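Local coordinates for putative NADPH-dependent oxidoreductase (Desulfitobacterium hafniense DCB-2, PDB 3DB2), which probably acts as an NADPH-dependent oxidoreductase, pairing a dinucleotide-binding Rossmann domain with a GFO/IDH/MocA-type C-terminal domain, at residues A80-I83 / E84-R88; I109-V112 / I113-T116; L132-M135 / K136-D140; L303-E306 / V307-V310; R345-E348 / I349-I353. All coordinates share one frame; numbering follows the deposited sequence.

Contact 1. Residues A80-I83 / E84-R88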
# COMPACT_ATOMS: atom_id res chain seq x y z
N ALA C 80 -32.35 -3.01 6.67
CA ALA C 80 -33.10 -1.92 7.26
C ALA C 80 -34.53 -2.33 7.62
O ALA C 80 -34.97 -2.21 8.75
CB ALA C 80 -33.19 -0.72 6.33
N GLU C 81 -35.29 -2.83 6.64
CA GLU C 81 -36.67 -3.19 6.98
C GLU C 81 -36.71 -4.38 7.92
O GLU C 81 -37.60 -4.54 8.76
CB GLU C 81 -37.47 -3.47 5.70
CG GLU C 81 -36.92 -4.62 4.91
CD GLU C 81 -37.63 -4.82 3.58
OE1 GLU C 81 -37.11 -4.29 2.58
OE2 GLU C 81 -38.67 -5.51 3.56
N VAL C 82 -35.74 -5.30 7.83
CA VAL C 82 -35.82 -6.45 8.74
C VAL C 82 -35.49 -6.02 10.16
O VAL C 82 -36.18 -6.39 11.12
CB VAL C 82 -34.90 -7.57 8.27
CG1 VAL C 82 -34.89 -8.68 9.29
CG2 VAL C 82 -35.34 -8.09 6.91
N ILE C 83 -34.44 -5.22 10.31
CA ILE C 83 -34.12 -4.65 11.62
C ILE C 83 -35.28 -3.84 12.16
O ILE C 83 -35.64 -3.92 13.34
CB ILE C 83 -32.83 -3.79 11.56
CG1 ILE C 83 -31.58 -4.59 11.20
CG2 ILE C 83 -32.62 -3.04 12.86
CD1 ILE C 83 -30.41 -3.74 10.67
N GLU C 84 -35.93 -3.04 11.33
CA GLU C 84 -37.03 -2.22 11.86
C GLU C 84 -38.15 -3.12 12.39
O GLU C 84 -38.63 -2.89 13.50
CB GLU C 84 -37.54 -1.28 10.79
CG GLU C 84 -36.71 -0.06 10.47
CD GLU C 84 -37.12 0.67 9.20
OE1 GLU C 84 -37.73 0.05 8.31
OE2 GLU C 84 -36.84 1.89 9.09
N GLN C 85 -38.54 -4.14 11.62
CA GLN C 85 -39.58 -5.05 12.09
C GLN C 85 -39.18 -5.76 13.36
O GLN C 85 -39.96 -5.88 14.32
CB GLN C 85 -39.96 -6.04 11.00
CG GLN C 85 -41.30 -6.72 11.29
CD GLN C 85 -41.70 -7.83 10.36
OE1 GLN C 85 -41.01 -8.17 9.40
NE2 GLN C 85 -42.85 -8.43 10.62
N CYS C 86 -37.94 -6.24 13.46
CA CYS C 86 -37.56 -6.97 14.68
C CYS C 86 -37.40 -6.04 15.88
O CYS C 86 -37.86 -6.32 16.97
CB CYS C 86 -36.26 -7.74 14.46
SG CYS C 86 -36.37 -8.97 13.16
N ALA C 87 -36.74 -4.89 15.69
CA ALA C 87 -36.55 -3.98 16.81
C ALA C 87 -37.89 -3.45 17.32
O ALA C 87 -38.06 -3.25 18.54
CB ALA C 87 -35.63 -2.84 16.37
N ARG C 88 -38.85 -3.22 16.43
CA ARG C 88 -40.14 -2.72 16.93
C ARG C 88 -40.91 -3.79 17.69
O ARG C 88 -41.85 -3.42 18.41
CB ARG C 88 -40.96 -2.15 15.77
CG ARG C 88 -40.23 -1.11 14.96
CD ARG C 88 -41.05 -0.64 13.77
NE ARG C 88 -40.55 0.70 13.39
CZ ARG C 88 -40.53 1.25 12.19
NH1 ARG C 88 -41.00 0.59 11.14
NH2 ARG C 88 -40.04 2.48 12.07
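With chi1 at -76°, Glu84 sends its CG back beside its own backbone N, and the chain returns along the preceding turn: Glu84 CG lies 3.3 Å from Ala80 O, and Glu84 OE1 ends 3.7 Å from Glu81 CA. Cys86 leans the same way, while Val82, with CG1 anti to the backbone N (chi1 174°), leans forward, so the two meet at 4.2 Å between Val82 CG1 and Cys86 SG. These residues make up most of helix 79-88, the helix of a beta-alpha-beta unit running from strand 69-72 to strand 92-96 in the Rossmann fold. Its backbone is regular: Glu84 N donates to Ala80 O (2.9 Å), Gln85 N to Glu81 O, Cys86 N to Val82 O and Ala87 N to Ile83 O (2.8 Å).

Residue types follow the helix faces. Ile83 and Cys86 are apolar enough to face the parallel sheet, where Ile83 meets Ile72, Ile93 and Val95, and Cys86 reaches Val70. Alanines suit the side against helix 103-116, because a bare methyl lets Ala80 pack on His105 and Ala87 on Thr116. The aliphatic part of Glu84 lies along the turn, while its carboxylate is held by a salt bridge from OE1 to Arg108, a charge on that neighbouring helix. Glu81 is exposed, as befits a charged chain on the outer face, and Glu81 CB comes 4.4 Å from Glu84 OE1. At the last of the four bonded pairs the small side chain sits tight under the acceptor, Ala87 CB lying 3.2 Å from Ile83 O.

Contact 2. Residues I109-V112 / I113-T116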
# COMPACT_ATOMS: atom_id res chain seq x y z
N ILE C 109 -31.64 2.59 10.39
CA ILE C 109 -31.29 1.58 11.37
C ILE C 109 -30.82 2.26 12.65
O ILE C 109 -31.15 1.91 13.78
CB ILE C 109 -30.23 0.64 10.79
CG1 ILE C 109 -30.74 -0.20 9.62
CG2 ILE C 109 -29.64 -0.22 11.89
CD1 ILE C 109 -29.63 -0.80 8.79
N ASP C 110 -30.02 3.31 12.52
CA ASP C 110 -29.63 4.07 13.72
C ASP C 110 -30.87 4.60 14.43
O ASP C 110 -31.01 4.52 15.65
CB ASP C 110 -28.67 5.17 13.29
CG ASP C 110 -27.96 5.91 14.41
OD1 ASP C 110 -27.74 5.34 15.50
OD2 ASP C 110 -27.62 7.09 14.19
N GLN C 111 -31.83 5.10 13.66
CA GLN C 111 -33.00 5.73 14.26
C GLN C 111 -33.90 4.76 15.01
O GLN C 111 -34.35 4.99 16.14
CB GLN C 111 -33.76 6.40 13.11
CG GLN C 111 -35.17 6.80 13.54
CD GLN C 111 -35.22 8.13 14.25
OE1 GLN C 111 -34.19 8.69 14.63
NE2 GLN C 111 -36.45 8.63 14.42
N VAL C 112 -34.16 3.62 14.36
CA VAL C 112 -35.04 2.63 15.04
C VAL C 112 -34.39 2.01 16.25
O VAL C 112 -35.07 1.63 17.20
CB VAL C 112 -35.51 1.59 14.01
CG1 VAL C 112 -34.45 0.53 13.73
CG2 VAL C 112 -36.81 0.90 14.47
N ILE C 113 -33.05 1.88 16.28
CA ILE C 113 -32.36 1.42 17.48
C ILE C 113 -32.42 2.50 18.56
O ILE C 113 -32.68 2.21 19.73
CB ILE C 113 -30.90 1.05 17.20
CG1 ILE C 113 -30.73 -0.08 16.17
CG2 ILE C 113 -30.11 0.69 18.46
CD1 ILE C 113 -31.49 -1.35 16.39
N LYS C 114 -32.22 3.76 18.17
CA LYS C 114 -32.41 4.84 19.14
C LYS C 114 -33.82 4.78 19.73
O LYS C 114 -33.97 4.66 20.95
CB LYS C 114 -32.12 6.19 18.45
CG LYS C 114 -30.64 6.46 18.23
CD LYS C 114 -30.29 7.71 17.45
CE LYS C 114 -31.02 7.84 16.13
NZ LYS C 114 -30.69 9.08 15.35
N GLU C 115 -34.82 4.83 18.86
CA GLU C 115 -36.22 4.76 19.21
C GLU C 115 -36.52 3.62 20.19
O GLU C 115 -37.01 3.82 21.30
CB GLU C 115 -37.13 4.52 18.00
CG GLU C 115 -37.66 5.75 17.32
CD GLU C 115 -37.83 5.60 15.82
OE1 GLU C 115 -38.02 4.46 15.34
OE2 GLU C 115 -37.80 6.63 15.10
N THR C 116 -36.22 2.40 19.76
CA THR C 116 -36.62 1.22 20.53
C THR C 116 -35.72 0.92 21.70
O THR C 116 -36.15 0.31 22.69
CB THR C 116 -36.72 0.03 19.56
OG1 THR C 116 -35.44 -0.19 18.97
CG2 THR C 116 -37.63 0.38 18.37
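The amide of Gln111 and the carboxylate of Glu115 stand nearly upright to each other, their planes 84° apart, with Gln111 NE2 brought to Glu115 OE2. That bond is weak, bent to 117° at the hydrogen, and the 2.5 Å between Gln111 NE2 and Glu115 OE2 is short enough to be doubtful. At the other corner of the amide, Gln111 OE1 looks to Lys114, whose NZ is 3.6 Å away and whose chain passes at about a right angle. The carboxylate of Asp110 flanks the same ammonium, with Asp110 OD2 3.8 Å from Lys114 NZ in a long salt bridge. Lys114 gets there by bending at chi3 (-52°), which folds its CE back over the preceding turn to 3.4 Å from Gln111 CA. Long, flexible polar chains suit this outer face.

The turn belongs to helix 103-116, which links strand 92-96 to strand 120-123 in a beta-alpha-beta unit of the Rossmann fold. Its inner side is largely aliphatic: Ile109 and Ile113 both rest on Phe120. Val112 and Thr116 face helix 79-88, Val112 against Glu84 and Arg88 and Thr116 against Ala87. Branched residues fill these sites compactly, and Ile113 CG1 lies 3.1 Å from Ile109 O.

At the C-terminal end Val112 O is gripped twice by Thr116. Thr116 OG1 donates to Val112 O at 2.6 Å, and Thr116 N reaches the same Val112 O at 2.9 Å from above the carbonyl plane. Threonine can do this because its short hydroxyl folds back to the carbonyl one turn earlier, while its methyl Thr116 CG2 packs 4.0 Å from Val112 CG2.

Contact 3. Residues L132-M135 / K136-D140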
# COMPACT_ATOMS: atom_id res chain seq x y z
N LEU C 132 -5.67 -8.94 15.69
CA LEU C 132 -6.02 -7.52 15.67
C LEU C 132 -6.04 -6.92 17.07
O LEU C 132 -5.66 -5.75 17.36
CB LEU C 132 -7.37 -7.38 14.95
CG LEU C 132 -7.33 -7.08 13.46
CD1 LEU C 132 -6.68 -5.73 13.19
CD2 LEU C 132 -6.61 -8.21 12.72
N ARG C 133 -6.48 -7.74 18.02
CA ARG C 133 -6.44 -7.38 19.44
C ARG C 133 -5.00 -7.11 19.92
O ARG C 133 -4.76 -6.18 20.68
CB ARG C 133 -7.09 -8.44 20.32
CG ARG C 133 -8.57 -8.66 20.13
CD ARG C 133 -9.38 -7.38 20.24
NE ARG C 133 -10.81 -7.54 20.35
CZ ARG C 133 -11.79 -6.69 20.15
NH1 ARG C 133 -11.60 -5.44 19.80
NH2 ARG C 133 -13.06 -7.08 20.32
N LYS C 134 -4.05 -7.92 19.46
CA LYS C 134 -2.67 -7.77 19.88
C LYS C 134 -2.10 -6.52 19.24
O LYS C 134 -1.42 -5.68 19.86
CB LYS C 134 -1.91 -9.05 19.52
CG LYS C 134 -0.42 -9.01 19.80
CD LYS C 134 -0.22 -8.98 21.31
CE LYS C 134 1.18 -8.51 21.65
NZ LYS C 134 1.86 -9.55 22.47
N MSE C 135 -2.39 -6.34 17.94
CA MSE C 135 -1.91 -5.14 17.24
C MSE C 135 -2.41 -3.88 17.91
O MSE C 135 -1.71 -2.86 18.01
CB MSE C 135 -2.28 -5.20 15.75
CG MSE C 135 -1.52 -6.30 15.00
SE MSE C 135 -2.35 -6.61 13.24
CE MSE C 135 -1.60 -5.01 12.45
N LYS C 136 -3.63 -3.88 18.39
CA LYS C 136 -4.27 -2.77 19.07
C LYS C 136 -3.51 -2.48 20.37
O LYS C 136 -3.16 -1.33 20.70
CB LYS C 136 -5.75 -3.09 19.33
CG LYS C 136 -6.49 -1.94 20.01
CD LYS C 136 -6.31 -0.67 19.19
CE LYS C 136 -7.45 0.30 19.41
NZ LYS C 136 -6.98 1.70 19.26
N GLU C 137 -3.23 -3.53 21.11
CA GLU C 137 -2.43 -3.42 22.35
C GLU C 137 -1.09 -2.77 22.06
O GLU C 137 -0.71 -1.80 22.74
CB GLU C 137 -2.24 -4.80 22.92
CG GLU C 137 -1.72 -4.99 24.33
CD GLU C 137 -2.14 -6.39 24.79
OE1 GLU C 137 -3.27 -6.50 25.33
OE2 GLU C 137 -1.37 -7.35 24.58
N MSE C 138 -0.39 -3.29 21.04
CA MSE C 138 0.95 -2.78 20.73
C MSE C 138 0.92 -1.32 20.35
O MSE C 138 1.82 -0.53 20.69
CB MSE C 138 1.63 -3.64 19.66
CG MSE C 138 1.94 -5.04 20.17
SE MSE C 138 2.49 -6.28 18.77
CE MSE C 138 4.42 -6.15 19.03
N ILE C 139 -0.13 -0.90 19.64
CA ILE C 139 -0.28 0.50 19.27
C ILE C 139 -0.67 1.33 20.49
O ILE C 139 -0.18 2.44 20.69
CB ILE C 139 -1.35 0.63 18.17
CG1 ILE C 139 -0.88 0.03 16.83
CG2 ILE C 139 -1.84 2.05 17.97
CD1 ILE C 139 -2.01 -0.14 15.83
N ASP C 140 -1.57 0.84 21.34
CA ASP C 140 -2.09 1.72 22.38
C ASP C 140 -1.06 1.99 23.47
O ASP C 140 -1.00 3.12 23.95
CB ASP C 140 -3.35 1.14 23.01
CG ASP C 140 -4.55 1.41 22.11
OD1 ASP C 140 -4.41 2.17 21.12
OD2 ASP C 140 -5.62 0.84 22.43
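Lys134, Met135 and Lys136 are prominent in this turn, and each contributes differently. Lys134 slants across Met138 on the next turn: bent at chi2 (69°), its chain brings Lys134 CE to 3.8 Å from Met138 CG and 3.9 Å from Met138 SE, methylenes against the selenomethionine arm. Lys134 CD also passes 3.8 Å from Glu137 OE2, whereas the charges themselves, Lys134 NZ and Glu137 OE2, are 4.4 Å apart, too far for a salt bridge, though the opposite charges probably still attract weakly. Lys134 NZ is hydrogen-bonded to a glycerol molecule, probably from the crystallisation liquor. Cut back to an alanine here, the chain would no longer cover Met138 CG and SE, and is likely to leave a gap beside them and Glu137 without its nearby positive charge.

Met135, also selenomethionine, takes part mainly through its backbone. Its carbonyl O accepts from Ile139 N, and Ile139 CG1 tucks in at 3.2 Å from that same Met135 O, while the flexible side chain goes the other way, into the core. Lys136 N donates to Leu132 O at 2.9 Å, closing the turn. Its side chain then runs on along the helix, where Lys136 NZ meets the syn lone pair of Asp140 OD1 at 3.2 Å and also donates to Leu193 O, so the ammonium is tied both to its own helix and to the end of helix 183-194.

Leu132, Met135 and Met138 form the apolar side, set on Ile243, Val245, Leu252 and Tyr254 of strands 240-247 and 250-256: a helix laid across one face of a large mixed beta-sheet, as in the C-terminal domain of the GFO/IDH/MocA family.

Contact 4. Residues L303-E306 / V307-V310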
# COMPACT_ATOMS: atom_id res chain seq x y z
N LEU C 303 -16.22 -15.31 15.24
CA LEU C 303 -17.66 -15.29 14.91
C LEU C 303 -18.46 -15.61 16.16
O LEU C 303 -19.51 -15.04 16.46
CB LEU C 303 -17.95 -16.28 13.78
CG LEU C 303 -17.21 -16.06 12.47
CD1 LEU C 303 -17.65 -17.10 11.44
CD2 LEU C 303 -17.46 -14.65 11.96
N ARG C 304 -17.98 -16.56 16.96
CA ARG C 304 -18.67 -16.91 18.20
C ARG C 304 -18.70 -15.78 19.20
O ARG C 304 -19.74 -15.45 19.77
CB ARG C 304 -17.98 -18.12 18.84
CG ARG C 304 -18.52 -18.48 20.21
CD ARG C 304 -17.95 -19.81 20.68
NE ARG C 304 -18.31 -20.10 22.06
CZ ARG C 304 -17.91 -21.15 22.75
NH1 ARG C 304 -17.12 -22.08 22.25
NH2 ARG C 304 -18.31 -21.30 24.01
N VAL C 305 -17.53 -15.15 19.43
CA VAL C 305 -17.47 -14.11 20.46
C VAL C 305 -18.31 -12.90 20.08
O VAL C 305 -18.81 -12.23 20.99
CB VAL C 305 -16.05 -13.65 20.81
CG1 VAL C 305 -15.26 -14.81 21.37
CG2 VAL C 305 -15.37 -13.02 19.59
N GLU C 306 -18.49 -12.61 18.80
CA GLU C 306 -19.27 -11.40 18.47
C GLU C 306 -20.76 -11.56 18.78
O GLU C 306 -21.38 -10.61 19.25
CB GLU C 306 -19.02 -10.98 17.04
CG GLU C 306 -19.78 -11.62 15.91
CD GLU C 306 -19.45 -11.05 14.53
OE1 GLU C 306 -19.17 -9.85 14.38
OE2 GLU C 306 -19.47 -11.83 13.55
N VAL C 307 -21.31 -12.75 18.55
CA VAL C 307 -22.69 -13.04 18.94
C VAL C 307 -22.84 -13.10 20.45
O VAL C 307 -23.79 -12.56 21.05
CB VAL C 307 -23.18 -14.33 18.25
CG1 VAL C 307 -24.65 -14.59 18.55
CG2 VAL C 307 -22.93 -14.25 16.73
N GLU C 308 -21.89 -13.72 21.14
CA GLU C 308 -21.86 -13.82 22.58
C GLU C 308 -21.83 -12.46 23.30
O GLU C 308 -22.36 -12.31 24.40
CB GLU C 308 -20.65 -14.62 23.09
CG GLU C 308 -20.87 -16.13 22.93
CD GLU C 308 -19.64 -16.91 23.35
OE1 GLU C 308 -18.52 -16.34 23.46
OE2 GLU C 308 -19.77 -18.13 23.59
N GLU C 309 -21.20 -11.47 22.66
CA GLU C 309 -21.12 -10.13 23.22
C GLU C 309 -22.53 -9.54 23.31
O GLU C 309 -22.91 -8.79 24.21
CB GLU C 309 -20.26 -9.24 22.34
CG GLU C 309 -20.45 -7.74 22.51
CD GLU C 309 -19.28 -6.93 21.98
OE1 GLU C 309 -18.15 -7.08 22.49
OE2 GLU C 309 -19.50 -6.17 21.02
N VAL C 310 -23.36 -9.84 22.30
CA VAL C 310 -24.71 -9.25 22.35
C VAL C 310 -25.47 -9.85 23.55
O VAL C 310 -26.13 -9.14 24.29
CB VAL C 310 -25.49 -9.43 21.05
CG1 VAL C 310 -26.84 -8.71 21.13
CG2 VAL C 310 -24.71 -8.88 19.87
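The charged pair across this turn is Arg304 with Glu308. Arg304 NE donates to Glu308 OE2 at 2.9 Å, nearly straight at 170°, with the oxygen at the guanidinium edge and in its plane. The carboxylate is turned so that NE meets it from above, the two planes standing 76° apart. An arginine extended from CG to NE spans one helical turn well, and Glu308 OE2 is further held by Ser27 OG. The buried acid of Glu306 has Tyr94 OH as partner, and Glu309 OE2 is met by Arg128 and the backbone N of Glu321.

Among the backbone bonds, Glu308 N to Arg304 O is regular at 3.1 Å, while Glu309 N to Val305 O is bent to 138°. Beyond it the helix tightens: Val310 N makes a weak bond to Val307 O, and Val310 N stands 3.7 Å from Glu306 O.

Van der Waals contacts are few: the methyl Val307 CG2 lies 3.5 Å from the carbonyl Leu303 O and 4.2 Å from Glu306 CG.

Leu303, Val307 and Val310, beta-branched or bulky, press on Met20, Ile71 and Leu121, so this helix, late in the chain, returns to pack against the Rossmann fold.

Contact 5. Residues R345-E348 / I349-I353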
# COMPACT_ATOMS: atom_id res chain seq x y z
N ARG C 345 -11.91 13.78 -6.86
CA ARG C 345 -11.52 14.69 -5.81
C ARG C 345 -11.55 13.99 -4.47
O ARG C 345 -12.31 13.02 -4.35
CB ARG C 345 -12.47 15.90 -5.75
CG ARG C 345 -13.88 15.54 -5.25
CD ARG C 345 -14.86 16.68 -5.31
NE ARG C 345 -16.16 16.49 -4.71
CZ ARG C 345 -16.53 16.51 -3.44
NH1 ARG C 345 -15.64 16.71 -2.49
NH2 ARG C 345 -17.81 16.31 -3.10
N PRO C 346 -10.78 14.45 -3.50
CA PRO C 346 -10.92 13.96 -2.13
C PRO C 346 -12.27 14.39 -1.53
O PRO C 346 -12.83 15.44 -1.87
CB PRO C 346 -9.81 14.65 -1.35
CG PRO C 346 -9.46 15.83 -2.17
CD PRO C 346 -9.69 15.43 -3.61
N VAL C 347 -12.78 13.58 -0.63
CA VAL C 347 -14.13 13.73 -0.10
C VAL C 347 -14.08 13.62 1.40
O VAL C 347 -13.51 12.62 1.91
CB VAL C 347 -15.07 12.65 -0.65
CG1 VAL C 347 -16.43 12.77 0.05
CG2 VAL C 347 -15.20 12.79 -2.16
N GLU C 348 -14.63 14.62 2.08
CA GLU C 348 -14.70 14.65 3.54
C GLU C 348 -15.78 13.64 3.96
O GLU C 348 -16.83 13.53 3.36
CB GLU C 348 -15.04 16.02 4.09
CG GLU C 348 -14.13 17.16 3.67
CD GLU C 348 -12.70 16.94 4.15
OE1 GLU C 348 -12.50 16.86 5.38
OE2 GLU C 348 -11.84 16.84 3.26
N ILE C 349 -15.52 12.89 5.02
CA ILE C 349 -16.56 11.99 5.52
C ILE C 349 -17.75 12.80 6.01
O ILE C 349 -18.90 12.36 5.97
CB ILE C 349 -15.99 11.12 6.65
CG1 ILE C 349 -14.77 10.28 6.26
CG2 ILE C 349 -17.08 10.22 7.20
CD1 ILE C 349 -15.08 9.23 5.20
N ALA C 350 -17.53 14.03 6.46
CA ALA C 350 -18.68 14.82 6.93
C ALA C 350 -19.68 15.11 5.82
O ALA C 350 -20.88 15.24 6.06
CB ALA C 350 -18.17 16.13 7.53
N GLU C 351 -19.19 15.18 4.60
CA GLU C 351 -19.97 15.46 3.40
C GLU C 351 -21.02 14.38 3.17
O GLU C 351 -22.08 14.51 2.56
CB GLU C 351 -19.11 15.51 2.16
CG GLU C 351 -18.27 16.74 1.92
CD GLU C 351 -17.59 16.57 0.55
OE1 GLU C 351 -18.42 16.30 -0.34
OE2 GLU C 351 -16.34 16.69 0.45
N ILE C 352 -20.69 13.19 3.67
CA ILE C 352 -21.53 12.01 3.47
C ILE C 352 -22.50 11.97 4.66
O ILE C 352 -23.70 11.87 4.49
CB ILE C 352 -20.73 10.70 3.42
CG1 ILE C 352 -19.76 10.57 2.26
CG2 ILE C 352 -21.67 9.49 3.44
CD1 ILE C 352 -20.45 10.54 0.90
N ILE C 353 -21.94 12.04 5.84
CA ILE C 353 -22.60 11.75 7.10
C ILE C 353 -23.47 12.93 7.51
O ILE C 353 -24.61 12.72 7.91
CB ILE C 353 -21.54 11.45 8.17
CG1 ILE C 353 -21.19 9.97 8.27
CG2 ILE C 353 -21.97 12.04 9.51
CD1 ILE C 353 -20.04 9.73 9.23
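Glu351 OE2 is gripped by two donors, Arg345 NH1 at 3.0 Å and the backbone N of Glu348 at 3.1 Å. The arginine comes end-on: NH1 and NH2 take one carboxylate oxygen each, with Arg345 NH2 to Glu351 OE1 at 2.8 Å. Both bonds are nearly straight and use the syn lone pairs, the guanidinium and carboxylate lying within 8° of coplanar. Glu348 N, by contrast, meets OE2 from well above the carboxylate plane, so the acid is fixed in both rotation and tilt. In return, Glu351 N donates to Glu348 O at 3.1 Å, in a bond bent to 137°.

Glu351 suits the place because its extended chain leads back from the helix to the strand, and Arg345 because its own long chain comes from the opposite direction. One face of the Arg345 guanidinium rests on Val347 CG2, 4.0 Å from its plane and offset toward the rim. With a methionine in place of Arg345, the Glu351 carboxylate would lose both charged bonds and is likely to turn more easily, held in this turn by Glu348 N alone.

These residues form the joint between strand 347-348, at the edge of the mixed sheet and antiparallel to strand 197-205, and the C-terminal helix 349-353. Val347 and Ile349 bond through their backbones to Val200 and Ala198. Arg345 NE is paired with Glu343, and Glu348 OE1 with Arg199; Pro346 packs on Lys344 of the second subunit. Glu348 and Glu351 keep their like charges apart, 5.3 Å separating Glu348 OE2 from Glu351 OE2. Glu351 CB lies 3.2 Å from Glu348 O.

Overall arrangement
Contacts 1 to 5 follow one another along the chain without overlapping. Contacts 1 and 2 lie on successive helices, 79-88 and 103-116, of the Rossmann fold; their centres are 9 Å apart and they touch, Ile83 CD1 and Ile109 CD1 meeting at 3.6 Å. Contact 3, on helix 130-140, lies against the mixed sheet of the second domain, its centre about 35 Å from that of contact 1. Contact 4 comes late in sequence yet returns to the Rossmann domain, its centre about 20 Å from those of both contacts 1 and 3. Contact 5, at the C-terminus, edges the same mixed sheet, about 28 Å from contact 3 between centres. The chain thus passes from one domain to the other and back, which probably helps to tie the two together.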